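Local coordinates for UDP-galactopyranose mutase (Deinococcus radiodurans, PDB 3HDQ), which probably interconverts UDP-galactopyranose and UDP-galactofuranose, using an FAD cofactor, and is captured here with its sugar-nucleotide substrate bound, at residues Y172-W184 with V295-S307. Residues are numbered along the deposited sequence; the frame is centred on the assembly and turned at random.
Sequences YNKFFRGYTRKQW and VNYPNDYAYTRVS. With GDU (galactose-uridine-5'-diphosphate), chain K.
K182 reaches from the helix into the loop 297-304 and gives its ammonium to three backbone carbonyls. Y297 O takes K182 NZ nearly end-on at 2.7 Å; Y301 O and Y303 O receive it from above their carbonyl planes. A bend at chi3 (63°) turns the otherwise extended chain into this cluster of carbonyls. A methionine here would probably leave those carbonyls without their shared donor and the loop freer to shift. One more hydrogen bond runs the other way, from the loop to the helix: N299 ND2 to K174 O (3.0 Å), and water 1 links N299 OD1 to N173 O. At G178 the helix comes so close that a side chain would clash with P298 O.

Packing centres on Y179, whose ring is sandwiched between the uracil of the substrate on one face and T304 CG2 on the other, with P298 CA at its edge. Around the same uracil, F175 O accepts from GDU N3 (2.9 Å) and N296 ND2 donates to GDU O4 (3.1 Å); farther along the substrate, R305 NH1 donates to GDU O3B, the oxygen joining diphosphate to galactose (2.9 Å); E325 holds R305 NE.

Helix 159-184 thus lies against the loop 297-304 joining antiparallel strands 294-296 and 305-308, with the substrate held by residues of both segments and strands 111-115 and 320-336 alongside.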
loop_
_atom_site.group_PDB
_atom_site.type_symbol
_atom_site.label_atom_id
_atom_site.label_comp_id
_atom_site.label_asym_id
_atom_site.label_seq_id
_atom_site.Cartn_x
_atom_site.Cartn_y
_atom_site.Cartn_z
ATOM N N TYR A 172 -9.503 -40.589 -11.967
ATOM C CA TYR A 172 -10.326 -39.475 -12.406
ATOM C C TYR A 172 -11.390 -39.122 -11.371
ATOM O O TYR A 172 -11.596 -37.949 -11.063
ATOM C CB TYR A 172 -10.984 -39.808 -13.753
ATOM C CG TYR A 172 -12.101 -38.871 -14.156
ATOM C CD1 TYR A 172 -11.823 -37.648 -14.748
ATOM C CD2 TYR A 172 -13.435 -39.217 -13.958
ATOM C CE1 TYR A 172 -12.841 -36.786 -15.129
ATOM C CE2 TYR A 172 -14.459 -38.364 -14.337
ATOM C CZ TYR A 172 -14.151 -37.147 -14.920
ATOM O OH TYR A 172 -15.148 -36.286 -15.303
ATOM N N ASN A 173 -12.078 -40.127 -10.841
ATOM C CA ASN A 173 -13.126 -39.859 -9.857
ATOM C C ASN A 173 -12.541 -39.348 -8.545
ATOM O O ASN A 173 -13.187 -38.585 -7.820
ATOM C CB ASN A 173 -13.969 -41.103 -9.570
ATOM C CG ASN A 173 -14.809 -41.549 -10.765
ATOM O OD1 ASN A 173 -15.115 -40.771 -11.669
ATOM N ND2 ASN A 173 -15.187 -42.816 -10.761
ATOM N N LYS A 174 -11.315 -39.769 -8.246
ATOM C CA LYS A 174 -10.706 -39.455 -6.960
ATOM C C LYS A 174 -10.024 -38.089 -6.879
ATOM O O LYS A 174 -10.048 -37.457 -5.826
ATOM C CB LYS A 174 -9.763 -40.581 -6.518
ATOM C CG LYS A 174 -10.459 -41.546 -5.587
ATOM C CD LYS A 174 -9.817 -42.910 -5.525
ATOM C CE LYS A 174 -10.678 -43.831 -4.648
ATOM N NZ LYS A 174 -10.619 -45.256 -5.090
ATOM N N PHE A 175 -9.444 -37.637 -7.991
ATOM C CA PHE A 175 -8.682 -36.390 -8.007
ATOM C C PHE A 175 -9.320 -35.259 -8.838
ATOM O O PHE A 175 -9.155 -34.085 -8.508
ATOM C CB PHE A 175 -7.242 -36.647 -8.486
ATOM C CG PHE A 175 -6.411 -37.448 -7.514
ATOM C CD1 PHE A 175 -6.474 -38.831 -7.500
ATOM C CD2 PHE A 175 -5.569 -36.811 -6.611
ATOM C CE1 PHE A 175 -5.722 -39.562 -6.598
ATOM C CE2 PHE A 175 -4.816 -37.543 -5.707
ATOM C CZ PHE A 175 -4.896 -38.916 -5.698
ATOM N N PHE A 176 -10.037 -35.605 -9.910
ATOM C CA PHE A 176 -10.522 -34.589 -10.852
ATOM C C PHE A 176 -12.024 -34.301 -10.875
ATOM O O PHE A 176 -12.424 -33.132 -10.850
ATOM C CB PHE A 176 -10.029 -34.881 -12.268
ATOM C CG PHE A 176 -8.575 -34.618 -12.446
ATOM C CD1 PHE A 176 -8.132 -33.367 -12.831
ATOM C CD2 PHE A 176 -7.646 -35.611 -12.192
ATOM C CE1 PHE A 176 -6.792 -33.122 -12.982
ATOM C CE2 PHE A 176 -6.301 -35.370 -12.337
ATOM C CZ PHE A 176 -5.872 -34.127 -12.731
ATOM N N ARG A 177 -12.849 -35.345 -10.936
ATOM C CA ARG A 177 -14.284 -35.140 -11.091
ATOM C C ARG A 177 -14.865 -34.231 -10.016
ATOM O O ARG A 177 -15.465 -33.200 -10.331
ATOM C CB ARG A 177 -15.051 -36.459 -11.125
ATOM C CG ARG A 177 -16.526 -36.267 -11.491
ATOM C CD ARG A 177 -17.286 -37.575 -11.569
ATOM N NE ARG A 177 -17.150 -38.347 -10.337
ATOM C CZ ARG A 177 -18.019 -39.272 -9.937
ATOM N NH1 ARG A 177 -19.099 -39.534 -10.671
ATOM N NH2 ARG A 177 -17.818 -39.926 -8.799
ATOM N N GLY A 178 -14.692 -34.614 -8.755
ATOM C CA GLY A 178 -15.232 -33.839 -7.647
ATOM C C GLY A 178 -14.703 -32.405 -7.570
ATOM O O GLY A 178 -15.462 -31.469 -7.315
ATOM N N TYR A 179 -13.400 -32.235 -7.786
ATOM C CA TYR A 179 -12.777 -30.915 -7.696
ATOM C C TYR A 179 -13.356 -29.992 -8.762
ATOM O O TYR A 179 -13.788 -28.862 -8.472
ATOM C CB TYR A 179 -11.259 -31.020 -7.878
ATOM C CG TYR A 179 -10.528 -29.726 -7.613
ATOM C CD1 TYR A 179 -9.866 -29.523 -6.409
ATOM C CD2 TYR A 179 -10.514 -28.696 -8.557
ATOM C CE1 TYR A 179 -9.200 -28.339 -6.147
ATOM C CE2 TYR A 179 -9.854 -27.505 -8.304
ATOM C CZ TYR A 179 -9.193 -27.337 -7.097
ATOM O OH TYR A 179 -8.526 -26.174 -6.824
ATOM N N THR A 180 -13.351 -30.499 -9.993
ATOM C CA THR A 180 -13.875 -29.797 -11.148
ATOM C C THR A 180 -15.346 -29.407 -10.973
ATOM O O THR A 180 -15.703 -28.242 -11.158
ATOM C CB THR A 180 -13.670 -30.625 -12.420
ATOM O OG1 THR A 180 -12.282 -30.976 -12.527
ATOM C CG2 THR A 180 -14.084 -29.834 -13.652
ATOM N N ARG A 181 -16.189 -30.360 -10.589
ATOM C CA ARG A 181 -17.600 -30.063 -10.361
ATOM C C ARG A 181 -17.737 -28.929 -9.369
ATOM O O ARG A 181 -18.543 -28.011 -9.569
ATOM C CB ARG A 181 -18.357 -31.294 -9.846
ATOM C CG ARG A 181 -18.538 -32.405 -10.891
ATOM C CD ARG A 181 -19.303 -33.629 -10.342
ATOM N NE ARG A 181 -19.574 -34.588 -11.410
ATOM C CZ ARG A 181 -20.268 -35.715 -11.264
ATOM N NH1 ARG A 181 -20.764 -36.040 -10.080
ATOM N NH2 ARG A 181 -20.467 -36.515 -12.310
ATOM N N LYS A 182 -16.941 -28.988 -8.302
ATOM C CA LYS A 182 -17.012 -27.978 -7.245
ATOM C C LYS A 182 -16.494 -26.604 -7.723
ATOM O O LYS A 182 -17.145 -25.583 -7.507
ATOM C CB LYS A 182 -16.268 -28.458 -5.998
ATOM C CG LYS A 182 -16.511 -27.613 -4.762
ATOM C CD LYS A 182 -16.125 -28.362 -3.474
ATOM C CE LYS A 182 -14.638 -28.682 -3.417
ATOM N NZ LYS A 182 -14.281 -29.382 -2.149
ATOM N N GLN A 183 -15.346 -26.601 -8.395
ATOM C CA GLN A 183 -14.727 -25.378 -8.904
ATOM C C GLN A 183 -15.547 -24.646 -9.973
ATOM O O GLN A 183 -15.678 -23.424 -9.925
ATOM C CB GLN A 183 -13.316 -25.674 -9.439
ATOM C CG GLN A 183 -12.648 -24.515 -10.192
ATOM C CD GLN A 183 -12.457 -23.255 -9.343
ATOM O OE1 GLN A 183 -12.752 -23.238 -8.152
ATOM N NE2 GLN A 183 -11.951 -22.202 -9.962
ATOM N N TRP A 184 -16.096 -25.382 -10.930
ATOM C CA TRP A 184 -16.763 -24.749 -12.078
ATOM C C TRP A 184 -18.283 -24.781 -12.031
ATOM O O TRP A 184 -18.954 -23.995 -12.705
ATOM C CB TRP A 184 -16.298 -25.399 -13.367
ATOM C CG TRP A 184 -14.844 -25.286 -13.544
ATOM C CD1 TRP A 184 -13.900 -26.197 -13.175
ATOM C CD2 TRP A 184 -14.142 -24.185 -14.117
ATOM N NE1 TRP A 184 -12.649 -25.737 -13.494
ATOM C CE2 TRP A 184 -12.767 -24.502 -14.073
ATOM C CE3 TRP A 184 -14.539 -22.961 -14.664
ATOM C CZ2 TRP A 184 -11.787 -23.642 -14.565
ATOM C CZ3 TRP A 184 -13.560 -22.101 -15.148
ATOM C CH2 TRP A 184 -12.205 -22.450 -15.097
ATOM N N VAL A 295 -3.244 -27.248 0.213
ATOM C CA VAL A 295 -3.893 -28.547 0.248
ATOM C C VAL A 295 -5.198 -28.469 -0.542
ATOM O O VAL A 295 -6.048 -27.624 -0.232
ATOM C CB VAL A 295 -4.244 -28.985 1.696
ATOM C CG1 VAL A 295 -5.032 -30.283 1.670
ATOM C CG2 VAL A 295 -3.006 -29.136 2.542
ATOM N N ASN A 296 -5.360 -29.339 -1.545
ATOM C CA ASN A 296 -6.607 -29.406 -2.331
ATOM C C ASN A 296 -7.617 -30.373 -1.725
ATOM O O ASN A 296 -7.236 -31.362 -1.103
ATOM C CB ASN A 296 -6.345 -29.805 -3.796
ATOM C CG ASN A 296 -5.704 -28.689 -4.611
ATOM O OD1 ASN A 296 -5.490 -27.576 -4.116
ATOM N ND2 ASN A 296 -5.386 -28.985 -5.867
ATOM N N TYR A 297 -8.904 -30.097 -1.927
ATOM C CA TYR A 297 -9.969 -30.953 -1.405
ATOM C C TYR A 297 -10.955 -31.364 -2.491
ATOM O O TYR A 297 -12.021 -30.779 -2.614
ATOM C CB TYR A 297 -10.707 -30.253 -0.265
ATOM C CG TYR A 297 -9.877 -30.139 0.991
ATOM C CD1 TYR A 297 -9.162 -28.983 1.271
ATOM C CD2 TYR A 297 -9.797 -31.197 1.896
ATOM C CE1 TYR A 297 -8.394 -28.878 2.424
ATOM C CE2 TYR A 297 -9.031 -31.098 3.056
ATOM C CZ TYR A 297 -8.336 -29.935 3.312
ATOM O OH TYR A 297 -7.572 -29.829 4.452
ATOM N N PRO A 298 -10.611 -32.395 -3.270
ATOM C CA PRO A 298 -11.444 -32.763 -4.416
ATOM C C PRO A 298 -12.793 -33.334 -4.004
ATOM O O PRO A 298 -13.730 -33.264 -4.801
ATOM C CB PRO A 298 -10.632 -33.864 -5.113
ATOM C CG PRO A 298 -9.288 -33.841 -4.489
ATOM C CD PRO A 298 -9.460 -33.295 -3.112
ATOM N N ASN A 299 -12.886 -33.883 -2.790
ATOM C CA ASN A 299 -14.021 -34.721 -2.401
ATOM C C ASN A 299 -14.666 -34.349 -1.068
ATOM O O ASN A 299 -15.492 -35.099 -0.560
ATOM C CB ASN A 299 -13.577 -36.195 -2.333
ATOM C CG ASN A 299 -12.928 -36.660 -3.614
ATOM O OD1 ASN A 299 -13.378 -36.309 -4.710
ATOM N ND2 ASN A 299 -11.858 -37.440 -3.493
ATOM N N ASP A 300 -14.277 -33.214 -0.490
ATOM C CA ASP A 300 -14.733 -32.846 0.854
ATOM C C ASP A 300 -14.896 -31.349 0.988
ATOM O O ASP A 300 -14.153 -30.596 0.371
ATOM C CB ASP A 300 -13.718 -33.307 1.902
ATOM C CG ASP A 300 -13.648 -34.806 2.018
ATOM O OD1 ASP A 300 -12.707 -35.405 1.470
ATOM O OD2 ASP A 300 -14.551 -35.395 2.642
ATOM N N TYR A 301 -15.855 -30.921 1.803
ATOM C CA TYR A 301 -15.980 -29.511 2.156
ATOM C C TYR A 301 -16.498 -28.659 1.001
ATOM O O TYR A 301 -16.470 -29.084 -0.156
ATOM C CB TYR A 301 -14.628 -28.963 2.638
ATOM C CG TYR A 301 -14.099 -29.640 3.882
ATOM C CD1 TYR A 301 -14.796 -29.552 5.082
ATOM C CD2 TYR A 301 -12.909 -30.363 3.864
ATOM C CE1 TYR A 301 -14.330 -30.164 6.226
ATOM C CE2 TYR A 301 -12.423 -30.977 5.025
ATOM C CZ TYR A 301 -13.145 -30.868 6.197
ATOM O OH TYR A 301 -12.706 -31.454 7.352
ATOM N N ALA A 302 -16.961 -27.453 1.317
ATOM C CA ALA A 302 -17.472 -26.537 0.290
ATOM C C ALA A 302 -16.339 -25.799 -0.399
ATOM O O ALA A 302 -16.498 -25.337 -1.528
ATOM C CB ALA A 302 -18.462 -25.549 0.891
ATOM N N TYR A 303 -15.193 -25.694 0.273
ATOM C CA TYR A 303 -14.022 -25.052 -0.339
ATOM C C TYR A 303 -13.191 -26.008 -1.188
ATOM O O TYR A 303 -13.160 -27.212 -0.953
ATOM C CB TYR A 303 -13.130 -24.358 0.705
ATOM C CG TYR A 303 -12.913 -25.129 1.993
ATOM C CD1 TYR A 303 -11.894 -26.076 2.102
ATOM C CD2 TYR A 303 -13.724 -24.901 3.103
ATOM C CE1 TYR A 303 -11.696 -26.775 3.286
ATOM C CE2 TYR A 303 -13.534 -25.599 4.291
ATOM C CZ TYR A 303 -12.518 -26.530 4.375
ATOM O OH TYR A 303 -12.326 -27.220 5.550
ATOM N N THR A 304 -12.514 -25.449 -2.181
ATOM C CA THR A 304 -11.658 -26.226 -3.060
ATOM C C THR A 304 -10.282 -26.451 -2.449
ATOM O O THR A 304 -9.692 -27.506 -2.641
ATOM C CB THR A 304 -11.474 -25.525 -4.418
ATOM O OG1 THR A 304 -11.214 -24.132 -4.197
ATOM C CG2 THR A 304 -12.722 -25.686 -5.288
ATOM N N ARG A 305 -9.768 -25.452 -1.730
ATOM C CA ARG A 305 -8.418 -25.537 -1.181
ATOM C C ARG A 305 -8.147 -24.542 -0.047
ATOM O O ARG A 305 -8.892 -23.574 0.139
ATOM C CB ARG A 305 -7.376 -25.369 -2.291
ATOM C CG ARG A 305 -7.542 -24.107 -3.093
ATOM C CD ARG A 305 -6.507 -23.969 -4.198
ATOM N NE ARG A 305 -6.790 -22.756 -4.958
ATOM C CZ ARG A 305 -6.416 -22.528 -6.212
ATOM N NH1 ARG A 305 -5.713 -23.433 -6.891
ATOM N NH2 ARG A 305 -6.758 -21.385 -6.790
ATOM N N VAL A 306 -7.086 -24.820 0.709
ATOM C CA VAL A 306 -6.546 -23.918 1.720
ATOM C C VAL A 306 -5.097 -23.685 1.392
ATOM O O VAL A 306 -4.367 -24.631 1.105
ATOM C CB VAL A 306 -6.484 -24.551 3.124
ATOM C CG1 VAL A 306 -6.700 -23.484 4.205
ATOM C CG2 VAL A 306 -7.425 -25.706 3.255
ATOM N N SER A 307 -4.663 -22.438 1.491
ATOM C CA SER A 307 -3.275 -22.101 1.251
ATOM C C SER A 307 -2.707 -21.353 2.446
ATOM O O SER A 307 -3.435 -20.632 3.143
ATOM C CB SER A 307 -3.131 -21.282 -0.032
ATOM O OG SER A 307 -3.600 -22.030 -1.140
HETATM N N1 GDU K . -7.958 -29.943 -10.976
HETATM C C2 GDU K . -8.426 -30.852 -10.256
HETATM N N3 GDU K . -8.134 -31.400 -9.155
HETATM C C4 GDU K . -7.038 -30.876 -8.580
HETATM C C5 GDU K . -6.342 -29.777 -9.290
HETATM C C6 GDU K . -6.841 -29.348 -10.466
HETATM O O2 GDU K . -9.605 -31.412 -10.816
HETATM O O4 GDU K . -6.641 -31.275 -7.487
HETATM C C1D GDU K . -8.545 -29.502 -12.210
HETATM C C2D GDU K . -9.734 -28.514 -12.145
HETATM O O2D GDU K . -10.590 -28.616 -13.277
HETATM C C3D GDU K . -8.995 -27.193 -12.098
HETATM C C4D GDU K . -7.978 -27.453 -13.207
HETATM O O4D GDU K . -7.617 -28.832 -13.085
HETATM O O3D GDU K . -9.870 -26.101 -12.366
HETATM C C5D GDU K . -6.848 -26.442 -13.339
HETATM O O5D GDU K . -6.131 -26.559 -12.096
HETATM P PA GDU K . -5.368 -25.325 -11.429
HETATM O O1A GDU K . -4.483 -25.861 -10.357
HETATM O O2A GDU K . -4.539 -24.690 -12.467
HETATM O O3A GDU K . -6.405 -24.343 -10.732
HETATM P PB GDU K . -6.116 -22.801 -10.527
HETATM O O1B GDU K . -7.376 -22.354 -9.884
HETATM O O2B GDU K . -5.936 -21.980 -11.750
HETATM O O3B GDU K . -4.940 -22.498 -9.476
HETATM C "C1'" GDU K . -4.132 -21.337 -9.200
HETATM C "C2'" GDU K . -2.939 -21.313 -10.177
HETATM C "C3'" GDU K . -2.328 -22.733 -10.134
HETATM C "C4'" GDU K . -1.681 -22.928 -8.730
HETATM C "C5'" GDU K . -2.747 -22.606 -7.646
HETATM C "C6'" GDU K . -2.157 -22.481 -6.212
HETATM O "O2'" GDU K . -3.338 -20.890 -11.494
HETATM O "O3'" GDU K . -1.375 -22.868 -11.213
HETATM O "O4'" GDU K . -0.545 -22.043 -8.636
HETATM O "O5'" GDU K . -3.641 -21.474 -7.844
HETATM O "O6'" GDU K . -2.333 -23.686 -5.430
HETATM O O HOH W 1 -12.745 -35.758 -7.144
HETATM O O HOH W 2 -5.670 -26.461 -8.010
HETATM O O HOH W 3 -10.589 -23.031 -6.722
#